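Local coordinates for protein benzoylformate Decarboxylase (Polynucleobacter necessarius, PDB 4K9Q) that probably decarboxylates benzoylformate to benzaldehyde and carbon dioxide, using bound thiamine diphosphate and a magnesium ion, at residues W125-A130 with P136-R141; M140-T145 with V154-P159; V228-A231 with T237-P240; G248-G253 with K259-H264. All coordinates share one frame; numbering follows the deposited sequence.

Overall arrangement
Two pairs of contacts lie on opposite sides of the chain's centre. Contacts 1 and 2 come first along the chain, with centres only 4 Å apart: they share Met140 and Arg141 of helix 135-147 and pack it on the neighbouring strands 126-127 and 154-159, one parallel sheet in the N-terminal part of the enzyme. Contacts 3 and 4 follow in the central domain, centres 12 Å apart, joined by backbone hydrogen bonds between strands 228-230 and 246-249, neighbours at one end of another parallel sheet. Contacts 2 and 3 are about 34 Å apart, centre to centre. Each pair therefore belongs to a different parallel alpha/beta domain, and only the first pair touches other subunits.

Contact 1 (W125-A130 with P136-R141); sequences WSYEPA and PGAFMR
Arg141 lies across one face of the Trp125 indole. Its CG sits over the six-membered ring, a CH-pi contact 3.9 Å from the centroid, and its NE is near the rim of the same face. With CG anti to the backbone N (chi1 180°) and the chain extended as far as NE, the guanidinium is carried on over the rim of the indole, from CZ2 to NE1, its plane only 20° from that of the indole. There Arg141 NH2 comes within 3.4 Å of Trp125 NE1, but both are donors and no bond forms; the charge is paired instead with Glu107 of the second subunit. The opposite face of the indole is covered by Tyr127 CB, and the carbonyl O of Ala138 reaches its edge in the ring plane, 3.7 Å from Trp125 CZ3. One turn back along the helix, Ala138 CB meets Pro129 CG at 3.8 Å and approaches the edge of the Tyr127 ring. From Arg141 CZ to the Tyr127 ring centre is 5.7 Å, at most a weak attraction. Helix 135-147 thus rests on strand 126-127 at the start of a beta-alpha-beta unit, at a subunit interface.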
loop_
_atom_site.group_PDB
_atom_site.type_symbol
_atom_site.label_atom_id
_atom_site.label_comp_id
_atom_site.label_asym_id
_atom_site.label_seq_id
_atom_site.Cartn_x
_atom_site.Cartn_y
_atom_site.Cartn_z
ATOM N N TRP A 125 -3.469 11.995 3.189
ATOM C CA TRP A 125 -2.999 11.422 4.440
ATOM C C TRP A 125 -4.102 10.529 4.981
ATOM O O TRP A 125 -5.287 10.860 4.874
ATOM C CB TRP A 125 -2.686 12.529 5.448
ATOM C CG TRP A 125 -2.100 12.050 6.771
ATOM C CD1 TRP A 125 -1.008 11.248 6.951
ATOM C CD2 TRP A 125 -2.570 12.387 8.086
ATOM N NE1 TRP A 125 -0.781 11.051 8.299
ATOM C CE2 TRP A 125 -1.721 11.743 9.015
ATOM C CE3 TRP A 125 -3.635 13.159 8.564
ATOM C CZ2 TRP A 125 -1.906 11.844 10.395
ATOM C CZ3 TRP A 125 -3.812 13.267 9.933
ATOM C CH2 TRP A 125 -2.949 12.615 10.834
ATOM N N SER A 126 -3.708 9.403 5.561
ATOM C CA SER A 126 -4.661 8.501 6.198
ATOM C C SER A 126 -4.040 7.978 7.484
ATOM O O SER A 126 -2.863 7.614 7.531
ATOM C CB SER A 126 -5.038 7.352 5.260
ATOM O OG SER A 126 -3.891 6.618 4.884
ATOM N N TYR A 127 -4.833 7.957 8.547
ATOM C CA TYR A 127 -4.260 7.715 9.871
ATOM C C TYR A 127 -5.261 7.139 10.857
ATOM O O TYR A 127 -6.442 7.483 10.833
ATOM C CB TYR A 127 -3.753 9.048 10.417
ATOM C CG TYR A 127 -2.748 8.990 11.538
ATOM C CD1 TYR A 127 -1.482 8.451 11.336
ATOM C CD2 TYR A 127 -3.038 9.542 12.778
ATOM C CE1 TYR A 127 -0.543 8.432 12.360
ATOM C CE2 TYR A 127 -2.109 9.528 13.804
ATOM C CZ TYR A 127 -0.866 8.972 13.590
ATOM O OH TYR A 127 0.058 8.961 14.613
ATOM N N GLU A 128 -4.768 6.293 11.751
ATOM C CA GLU A 128 -5.548 5.809 12.891
ATOM C C GLU A 128 -4.743 6.133 14.151
ATOM O O GLU A 128 -3.707 5.514 14.387
ATOM C CB GLU A 128 -5.772 4.303 12.758
ATOM C CG GLU A 128 -6.724 3.676 13.779
ATOM C CD GLU A 128 -7.171 2.271 13.362
ATOM O OE1 GLU A 128 -8.212 2.153 12.682
ATOM O OE2 GLU A 128 -6.481 1.281 13.706
ATOM N N PRO A 129 -5.194 7.121 14.952
ATOM C CA PRO A 129 -4.362 7.592 16.078
ATOM C C PRO A 129 -3.873 6.466 16.995
ATOM O O PRO A 129 -4.595 5.498 17.258
ATOM C CB PRO A 129 -5.310 8.537 16.834
ATOM C CG PRO A 129 -6.183 9.092 15.743
ATOM C CD PRO A 129 -6.440 7.901 14.835
ATOM N N ALA A 130 -2.641 6.605 17.481
ATOM C CA ALA A 130 -1.993 5.561 18.265
ATOM C C ALA A 130 -2.521 5.476 19.700
ATOM O O ALA A 130 -2.241 4.514 20.399
ATOM C CB ALA A 130 -0.467 5.766 18.272
ATOM N N PRO A 136 -7.330 14.664 19.293
ATOM C CA PRO A 136 -7.413 16.087 18.945
ATOM C C PRO A 136 -6.258 16.520 18.050
ATOM O O PRO A 136 -6.493 17.189 17.040
ATOM C CB PRO A 136 -7.349 16.795 20.304
ATOM C CG PRO A 136 -7.844 15.764 21.287
ATOM C CD PRO A 136 -7.351 14.447 20.754
ATOM N N GLY A 137 -5.034 16.128 18.396
ATOM C CA GLY A 137 -3.891 16.459 17.560
ATOM C C GLY A 137 -3.986 15.897 16.153
ATOM O O GLY A 137 -3.498 16.517 15.208
ATOM N N ALA A 138 -4.596 14.719 16.013
ATOM C CA ALA A 138 -4.794 14.103 14.694
ATOM C C ALA A 138 -5.779 14.914 13.846
ATOM O O ALA A 138 -5.597 15.062 12.622
ATOM C CB ALA A 138 -5.249 12.654 14.835
ATOM N N PHE A 139 -6.820 15.448 14.486
ATOM C CA PHE A 139 -7.711 16.370 13.791
ATOM C C PHE A 139 -6.979 17.636 13.326
ATOM O O PHE A 139 -7.207 18.122 12.211
ATOM C CB PHE A 139 -8.935 16.715 14.645
ATOM C CG PHE A 139 -10.084 15.749 14.476
ATOM C CD1 PHE A 139 -11.103 16.019 13.575
ATOM C CD2 PHE A 139 -10.130 14.572 15.207
ATOM C CE1 PHE A 139 -12.176 15.134 13.410
ATOM C CE2 PHE A 139 -11.203 13.681 15.054
ATOM C CZ PHE A 139 -12.223 13.966 14.151
ATOM N N MET A 140 -6.099 18.175 14.172
ATOM C CA MET A 140 -5.322 19.338 13.752
ATOM C C MET A 140 -4.405 19.004 12.565
ATOM O O MET A 140 -4.320 19.771 11.608
ATOM C CB MET A 140 -4.495 19.909 14.905
ATOM C CG MET A 140 -3.783 21.204 14.534
ATOM S SD MET A 140 -4.924 22.536 14.125
ATOM C CE MET A 140 -4.384 22.958 12.465
ATOM N N ARG A 141 -3.708 17.873 12.636
ATOM C CA ARG A 141 -2.845 17.463 11.526
ATOM C C ARG A 141 -3.682 17.198 10.277
ATOM O O ARG A 141 -3.258 17.492 9.165
ATOM C CB ARG A 141 -2.022 16.228 11.901
ATOM C CG ARG A 141 -1.090 15.733 10.789
ATOM C CD ARG A 141 -0.062 14.730 11.318
ATOM N NE ARG A 141 0.678 14.150 10.202
ATOM C CZ ARG A 141 1.456 13.075 10.275
ATOM N NH1 ARG A 141 1.645 12.439 11.427
ATOM N NH2 ARG A 141 2.067 12.645 9.177
#

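Contact 2 (M140-T145 with V154-P159); sequences MRAYAT and VFLSLP
The second half of a beta-alpha-beta unit is closed here, where helix 135-147 packs on strand 154-159, the strand that follows it. The short segments run nearly antiparallel, at 167°, with their axes 8.7 Å apart at closest approach. Methyl groups make the contact. Ala142 CB sits between two side chains of the strand, 3.7 Å from Val154 CG2 and 4.0 Å from Leu156 CD1, and its lack of bulk fits the close CA-to-CA approach of Ala142 and Val154, 6.1 Å. Val154 divides its branches: CG2 faces Ala142, also lying 3.6 Å from the carbonyl O of Ala142, while CG1 meets Thr145 CG2 at 3.8 Å, one helical turn further on. Thr145 turns its methyl to the strand because CG2 is anti to the backbone N and OG1 points back along the helix (chi1 -58°). Thr145 OG1 donates to Arg141 O over 2.8 Å, tilted 33° from the carbonyl plane, while Thr145 N reaches the same oxygen from the opposite face; Arg141 O is thus held by two bonds, and the one from OG1 fixes the rotation of the threonine side chain. Beside this patch, Phe139 covers Leu156 and Leu158 from the same helix, and Ser303 of the third subunit packs on Thr145. Backbone bonds join Val154 and Leu156 to strand 93-98 and Phe155 to strand 126-127, so the strand lies inside the sheet. This helix-on-sheet packing is characteristic of the beta-alpha-beta crossover in the parallel alpha/beta domains of thiamine diphosphate enzymes.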
loop_
_atom_site.group_PDB
_atom_site.type_symbol
_atom_site.label_atom_id
_atom_site.label_comp_id
_atom_site.label_asym_id
_atom_site.label_seq_id
_atom_site.Cartn_x
_atom_site.Cartn_y
_atom_site.Cartn_z
ATOM N N MET A 140 -6.099 18.175 14.172
ATOM C CA MET A 140 -5.322 19.338 13.752
ATOM C C MET A 140 -4.405 19.004 12.565
ATOM O O MET A 140 -4.320 19.771 11.608
ATOM C CB MET A 140 -4.495 19.909 14.905
ATOM C CG MET A 140 -3.783 21.204 14.534
ATOM S SD MET A 140 -4.924 22.536 14.125
ATOM C CE MET A 140 -4.384 22.958 12.465
ATOM N N ARG A 141 -3.708 17.873 12.636
ATOM C CA ARG A 141 -2.845 17.463 11.526
ATOM C C ARG A 141 -3.682 17.198 10.277
ATOM O O ARG A 141 -3.258 17.492 9.165
ATOM C CB ARG A 141 -2.022 16.228 11.901
ATOM C CG ARG A 141 -1.090 15.733 10.789
ATOM C CD ARG A 141 -0.062 14.730 11.318
ATOM N NE ARG A 141 0.678 14.150 10.202
ATOM C CZ ARG A 141 1.456 13.075 10.275
ATOM N NH1 ARG A 141 1.645 12.439 11.427
ATOM N NH2 ARG A 141 2.067 12.645 9.177
ATOM N N ALA A 142 -4.876 16.636 10.464
ATOM C CA ALA A 142 -5.791 16.408 9.339
ATOM C C ALA A 142 -6.152 17.737 8.655
ATOM O O ALA A 142 -6.046 17.867 7.431
ATOM C CB ALA A 142 -7.058 15.670 9.808
ATOM N N TYR A 143 -6.555 18.722 9.452
ATOM C CA TYR A 143 -6.890 20.042 8.934
ATOM C C TYR A 143 -5.697 20.669 8.207
ATOM O O TYR A 143 -5.837 21.177 7.094
ATOM C CB TYR A 143 -7.341 20.960 10.084
ATOM C CG TYR A 143 -7.692 22.374 9.663
ATOM C CD1 TYR A 143 -6.702 23.311 9.391
ATOM C CD2 TYR A 143 -9.020 22.784 9.571
ATOM C CE1 TYR A 143 -7.019 24.601 9.014
ATOM C CE2 TYR A 143 -9.345 24.072 9.191
ATOM C CZ TYR A 143 -8.338 24.979 8.911
ATOM O OH TYR A 143 -8.672 26.267 8.540
ATOM N N ALA A 144 -4.532 20.631 8.852
ATOM C CA ALA A 144 -3.314 21.219 8.292
ATOM C C ALA A 144 -2.954 20.575 6.966
ATOM O O ALA A 144 -2.626 21.261 5.998
ATOM C CB ALA A 144 -2.164 21.082 9.265
ATOM N N THR A 145 -3.020 19.250 6.918
ATOM C CA THR A 145 -2.664 18.527 5.699
ATOM C C THR A 145 -3.627 18.862 4.564
ATOM O O THR A 145 -3.218 19.091 3.420
ATOM C CB THR A 145 -2.652 17.019 5.938
ATOM O OG1 THR A 145 -1.715 16.709 6.984
ATOM C CG2 THR A 145 -2.274 16.279 4.656
ATOM N N VAL A 154 -8.400 14.139 3.471
ATOM C CA VAL A 154 -7.616 13.291 4.365
ATOM C C VAL A 154 -8.569 12.344 5.102
ATOM O O VAL A 154 -9.785 12.572 5.139
ATOM C CB VAL A 154 -6.831 14.131 5.389
ATOM C CG1 VAL A 154 -5.822 15.029 4.689
ATOM C CG2 VAL A 154 -7.789 14.974 6.217
ATOM N N PHE A 155 -8.022 11.272 5.677
ATOM C CA PHE A 155 -8.860 10.256 6.312
ATOM C C PHE A 155 -8.368 9.912 7.711
ATOM O O PHE A 155 -7.182 9.615 7.902
ATOM C CB PHE A 155 -8.903 8.979 5.468
ATOM C CG PHE A 155 -9.602 7.832 6.150
ATOM C CD1 PHE A 155 -10.977 7.866 6.342
ATOM C CD2 PHE A 155 -8.892 6.737 6.621
ATOM C CE1 PHE A 155 -11.640 6.817 6.978
ATOM C CE2 PHE A 155 -9.558 5.677 7.255
ATOM C CZ PHE A 155 -10.927 5.730 7.444
ATOM N N LEU A 156 -9.285 9.954 8.684
ATOM C CA LEU A 156 -9.006 9.484 10.046
ATOM C C LEU A 156 -9.931 8.327 10.412
ATOM O O LEU A 156 -11.151 8.421 10.229
ATOM C CB LEU A 156 -9.229 10.608 11.065
ATOM C CG LEU A 156 -8.338 11.847 10.968
ATOM C CD1 LEU A 156 -8.774 12.871 12.007
ATOM C CD2 LEU A 156 -6.881 11.456 11.164
ATOM N N SER A 157 -9.346 7.255 10.933
ATOM C CA SER A 157 -10.065 6.112 11.461
ATOM C C SER A 157 -10.045 6.230 12.978
ATOM O O SER A 157 -8.971 6.271 13.585
ATOM C CB SER A 157 -9.362 4.826 11.016
ATOM O OG SER A 157 -9.946 3.690 11.619
ATOM N N LEU A 158 -11.225 6.266 13.592
ATOM C CA LEU A 158 -11.366 6.663 14.991
ATOM C C LEU A 158 -12.081 5.599 15.839
ATOM O O LEU A 158 -13.301 5.480 15.805
ATOM C CB LEU A 158 -12.097 8.015 15.053
ATOM C CG LEU A 158 -11.346 9.120 14.277
ATOM C CD1 LEU A 158 -12.231 10.273 13.932
ATOM C CD2 LEU A 158 -10.117 9.589 15.039
ATOM N N PRO A 159 -11.314 4.806 16.594
ATOM C CA PRO A 159 -11.923 3.772 17.449
ATOM C C PRO A 159 -12.988 4.340 18.399
ATOM O O PRO A 159 -12.763 5.365 19.031
ATOM C CB PRO A 159 -10.726 3.225 18.231
ATOM C CG PRO A 159 -9.570 3.407 17.287
ATOM C CD PRO A 159 -9.839 4.719 16.583
#

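Contact 3 (V228-A231 with T237-P240); sequences VWAA and TPFP
Val228 lays its methyls over one face of the Phe239 ring in the central domain, a Rossmann-like parallel alpha/beta fold, where the loop after strand 228-230 turns back over the strand before strand 246-249 begins. The tight part is this one pair. Val228 CG1, anti to the backbone N (chi1 174°), stands over the ring at 4.0 Å from the Phe239 centroid and 19° off its normal, on the side of CG; the other methyl, Val228 CG2, lies 3.9 Å from Phe239 CZ. Both methyls thus reach across the same face. Pro240 CD covers the opposite one, His243 meets the ring edge-to-face, and Ala221 of helix 214-224 touches both Val228 and Phe239. Replacing Phe239 with an alanine would probably strip the cover from the Val228 methyls and open a gap between strand and loop. The other end is looser, though still buried: Ala230 and Pro238 have the closest CA atoms, 6.8 Å apart, yet meet through one pair of carbons. No hydrogen bond crosses between the segments, so their fit depends on apolar packing. At that looser end, the methyl Ala230 CB stops 4.2 Å from Pro238 CG.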
loop_
_atom_site.group_PDB
_atom_site.type_symbol
_atom_site.label_atom_id
_atom_site.label_comp_id
_atom_site.label_asym_id
_atom_site.label_seq_id
_atom_site.Cartn_x
_atom_site.Cartn_y
_atom_site.Cartn_z
ATOM N N VAL A 228 -8.424 33.472 -25.232
ATOM C CA VAL A 228 -8.467 32.622 -24.053
ATOM C C VAL A 228 -9.375 31.427 -24.318
ATOM O O VAL A 228 -10.492 31.580 -24.794
ATOM C CB VAL A 228 -8.996 33.399 -22.835
ATOM C CG1 VAL A 228 -9.181 32.468 -21.656
ATOM C CG2 VAL A 228 -8.035 34.544 -22.482
ATOM N N TRP A 229 -8.874 30.232 -24.027
ATOM C CA TRP A 229 -9.689 29.025 -24.089
ATOM C C TRP A 229 -9.770 28.424 -22.703
ATOM O O TRP A 229 -8.818 28.515 -21.936
ATOM C CB TRP A 229 -9.033 27.982 -24.982
ATOM C CG TRP A 229 -9.049 28.312 -26.441
ATOM C CD1 TRP A 229 -8.184 29.131 -27.105
ATOM C CD2 TRP A 229 -9.960 27.805 -27.419
ATOM N NE1 TRP A 229 -8.509 29.171 -28.442
ATOM C CE2 TRP A 229 -9.589 28.359 -28.661
ATOM C CE3 TRP A 229 -11.051 26.927 -27.367
ATOM C CZ2 TRP A 229 -10.279 28.077 -29.839
ATOM C CZ3 TRP A 229 -11.733 26.644 -28.543
ATOM C CH2 TRP A 229 -11.345 27.217 -29.757
ATOM N N ALA A 230 -10.883 27.772 -22.391
ATOM C CA ALA A 230 -10.953 26.980 -21.172
ATOM C C ALA A 230 -10.287 25.629 -21.434
ATOM O O ALA A 230 -10.485 25.017 -22.493
ATOM C CB ALA A 230 -12.407 26.797 -20.723
ATOM N N ALA A 231 -9.482 25.168 -20.482
ATOM C CA ALA A 231 -8.877 23.843 -20.581
ATOM C C ALA A 231 -9.961 22.772 -20.758
ATOM O O ALA A 231 -11.099 22.975 -20.332
ATOM C CB ALA A 231 -8.043 23.558 -19.344
ATOM N N THR A 237 -15.728 27.311 -14.095
ATOM C CA THR A 237 -15.466 28.349 -15.082
ATOM C C THR A 237 -14.243 29.191 -14.709
ATOM O O THR A 237 -14.194 29.771 -13.630
ATOM C CB THR A 237 -16.694 29.276 -15.198
ATOM O OG1 THR A 237 -17.872 28.480 -15.398
ATOM C CG2 THR A 237 -16.521 30.243 -16.355
ATOM N N PRO A 238 -13.238 29.255 -15.602
ATOM C CA PRO A 238 -12.066 30.056 -15.242
ATOM C C PRO A 238 -12.025 31.466 -15.852
ATOM O O PRO A 238 -11.144 32.241 -15.488
ATOM C CB PRO A 238 -10.907 29.224 -15.801
ATOM C CG PRO A 238 -11.486 28.563 -16.997
ATOM C CD PRO A 238 -12.949 28.306 -16.689
ATOM N N PHE A 239 -12.939 31.788 -16.758
ATOM C CA PHE A 239 -12.886 33.064 -17.469
ATOM C C PHE A 239 -14.302 33.439 -17.948
ATOM O O PHE A 239 -15.083 32.564 -18.339
ATOM C CB PHE A 239 -11.920 32.925 -18.654
ATOM C CG PHE A 239 -11.538 34.232 -19.313
ATOM C CD1 PHE A 239 -12.166 34.647 -20.478
ATOM C CD2 PHE A 239 -10.522 35.015 -18.791
ATOM C CE1 PHE A 239 -11.807 35.839 -21.103
ATOM C CE2 PHE A 239 -10.152 36.207 -19.411
ATOM C CZ PHE A 239 -10.798 36.619 -20.570
ATOM N N PRO A 240 -14.653 34.737 -17.905
ATOM C CA PRO A 240 -16.011 35.099 -18.339
ATOM C C PRO A 240 -16.253 34.684 -19.788
ATOM O O PRO A 240 -15.500 35.061 -20.690
ATOM C CB PRO A 240 -16.036 36.627 -18.202
ATOM C CG PRO A 240 -14.591 37.049 -18.133
ATOM C CD PRO A 240 -13.884 35.909 -17.451
#

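Contact 4 (G248-G253 with K259-H264); sequences GALTSG and KQIQGH
Segment 248-253 leaves strand 246-249 and runs through a short loop to Gly253, the N-cap of helix 254-260; segment 259-264 takes the chain out of that helix, with Ile261 the first residue to leave helical backbone angles. The backbones come nearest, CA to CA, at Leu250 and Gln260, 7.2 Å apart. Gln260 reaches back with an extended chain, and its OE1 accepts two bonds from Thr251. The backbone Thr251 N donates to Gln260 OE1 over 2.8 Å, almost straight at 173° and in the carbonyl plane on a lone pair. Thr251 OG1 donates to Gln260 OE1 from above that plane, 56° out of it, also at 2.8 Å; its chi1 of 60° turns the hydroxyl back to the glutamine, and Ser256 OG is a further partner. At the other end of the amide, Gln260 NE2 gives a hydrogen bond to a water that in turn donates to Ala249 O, 2.6 Å away. A leucine at Gln260 would probably leave Thr251 N without its acceptor and break the water bridge to Ala249. On the apolar side Leu250 CD2 touches Ile261 CG2 at 3.7 Å, the two side chains crossing at about a right angle. Trp229 of strand 228-230 packs against both Leu250 and Gln260, and strand 201-204 takes Leu250 on Ile203 and Ile261 on Leu201. The Thr251-Gln260 bonds join the loop before helix 254-260 to its last turn, beside strand 246-249, outermost in this chain's sheet.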
loop_
_atom_site.group_PDB
_atom_site.type_symbol
_atom_site.label_atom_id
_atom_site.label_comp_id
_atom_site.label_asym_id
_atom_site.label_seq_id
_atom_site.Cartn_x
_atom_site.Cartn_y
_atom_site.Cartn_z
ATOM N N GLY A 248 -13.806 29.652 -26.275
ATOM C CA GLY A 248 -14.648 28.508 -25.959
ATOM C C GLY A 248 -13.876 27.485 -25.140
ATOM O O GLY A 248 -12.800 27.789 -24.632
ATOM N N ALA A 249 -14.425 26.278 -25.022
ATOM C CA ALA A 249 -13.799 25.191 -24.279
ATOM C C ALA A 249 -13.066 24.290 -25.251
ATOM O O ALA A 249 -13.614 23.932 -26.299
ATOM C CB ALA A 249 -14.859 24.395 -23.535
ATOM N N LEU A 250 -11.833 23.916 -24.923
ATOM C CA LEU A 250 -11.078 23.049 -25.816
ATOM C C LEU A 250 -11.635 21.633 -25.783
ATOM O O LEU A 250 -12.134 21.166 -24.753
ATOM C CB LEU A 250 -9.586 23.037 -25.450
ATOM C CG LEU A 250 -8.807 24.316 -25.759
ATOM C CD1 LEU A 250 -7.467 24.306 -25.030
ATOM C CD2 LEU A 250 -8.629 24.484 -27.261
ATOM N N THR A 251 -11.559 20.960 -26.925
ATOM C CA THR A 251 -11.938 19.563 -26.997
ATOM C C THR A 251 -10.867 18.746 -26.286
ATOM O O THR A 251 -9.803 19.268 -25.956
ATOM C CB THR A 251 -12.069 19.106 -28.452
ATOM O OG1 THR A 251 -10.813 19.288 -29.118
ATOM C CG2 THR A 251 -13.154 19.937 -29.159
ATOM N N SER A 252 -11.136 17.464 -26.069
ATOM C CA SER A 252 -10.314 16.683 -25.149
ATOM C C SER A 252 -9.518 15.534 -25.782
ATOM O O SER A 252 -9.062 14.625 -25.080
ATOM C CB SER A 252 -11.178 16.166 -23.993
ATOM O OG SER A 252 -12.283 15.435 -24.489
ATOM N N GLY A 253 -9.333 15.577 -27.100
ATOM C CA GLY A 253 -8.416 14.658 -27.757
ATOM C C GLY A 253 -7.098 15.356 -28.078
ATOM O O GLY A 253 -7.068 16.561 -28.297
ATOM N N LYS A 259 -5.463 20.963 -33.098
ATOM C CA LYS A 259 -5.991 21.683 -34.250
ATOM C C LYS A 259 -6.630 23.004 -33.840
ATOM O O LYS A 259 -6.554 23.996 -34.569
ATOM C CB LYS A 259 -6.984 20.809 -35.023
ATOM C CG LYS A 259 -6.299 19.710 -35.832
ATOM C CD LYS A 259 -7.305 18.817 -36.546
ATOM C CE LYS A 259 -6.605 17.649 -37.234
ATOM N NZ LYS A 259 -5.592 18.117 -38.222
ATOM N N GLN A 260 -7.243 23.024 -32.663
ATOM C CA GLN A 260 -7.916 24.229 -32.198
ATOM C C GLN A 260 -6.966 25.364 -31.843
ATOM O O GLN A 260 -7.348 26.533 -31.906
ATOM C CB GLN A 260 -8.825 23.928 -31.009
ATOM C CG GLN A 260 -9.992 23.026 -31.342
ATOM C CD GLN A 260 -10.886 22.795 -30.145
ATOM O OE1 GLN A 260 -10.510 22.092 -29.202
ATOM N NE2 GLN A 260 -12.069 23.406 -30.162
ATOM N N ILE A 261 -5.733 25.031 -31.478
ATOM C CA ILE A 261 -4.799 26.057 -31.013
ATOM C C ILE A 261 -3.714 26.383 -32.044
ATOM O O ILE A 261 -2.771 27.117 -31.754
ATOM C CB ILE A 261 -4.181 25.689 -29.623
ATOM C CG1 ILE A 261 -3.364 24.393 -29.712
ATOM C CG2 ILE A 261 -5.297 25.577 -28.564
ATOM C CD1 ILE A 261 -2.532 24.080 -28.444
ATOM N N GLN A 262 -3.856 25.848 -33.252
ATOM C CA GLN A 262 -2.912 26.146 -34.328
ATOM C C GLN A 262 -2.825 27.647 -34.618
ATOM O O GLN A 262 -3.799 28.381 -34.445
ATOM C CB GLN A 262 -3.289 25.388 -35.603
ATOM C CG GLN A 262 -2.983 23.902 -35.549
ATOM C CD GLN A 262 -3.368 23.183 -36.829
ATOM O OE1 GLN A 262 -4.079 23.732 -37.675
ATOM N NE2 GLN A 262 -2.899 21.947 -36.980
ATOM N N GLY A 263 -1.650 28.100 -35.052
ATOM C CA GLY A 263 -1.473 29.488 -35.440
ATOM C C GLY A 263 -0.909 30.377 -34.345
ATOM O O GLY A 263 -0.837 31.599 -34.502
ATOM N N HIS A 264 -0.512 29.762 -33.232
ATOM C CA HIS A 264 0.017 30.505 -32.094
ATOM C C HIS A 264 1.364 29.933 -31.673
ATOM O O HIS A 264 1.505 28.720 -31.509
ATOM C CB HIS A 264 -0.989 30.473 -30.947
ATOM C CG HIS A 264 -2.300 31.096 -31.300
ATOM N ND1 HIS A 264 -2.552 32.442 -31.143
ATOM C CD2 HIS A 264 -3.424 30.562 -31.834
ATOM C CE1 HIS A 264 -3.780 32.709 -31.551
ATOM N NE2 HIS A 264 -4.331 31.586 -31.976
HETATM O O HOH W 1 -14.502 23.544 -28.685
#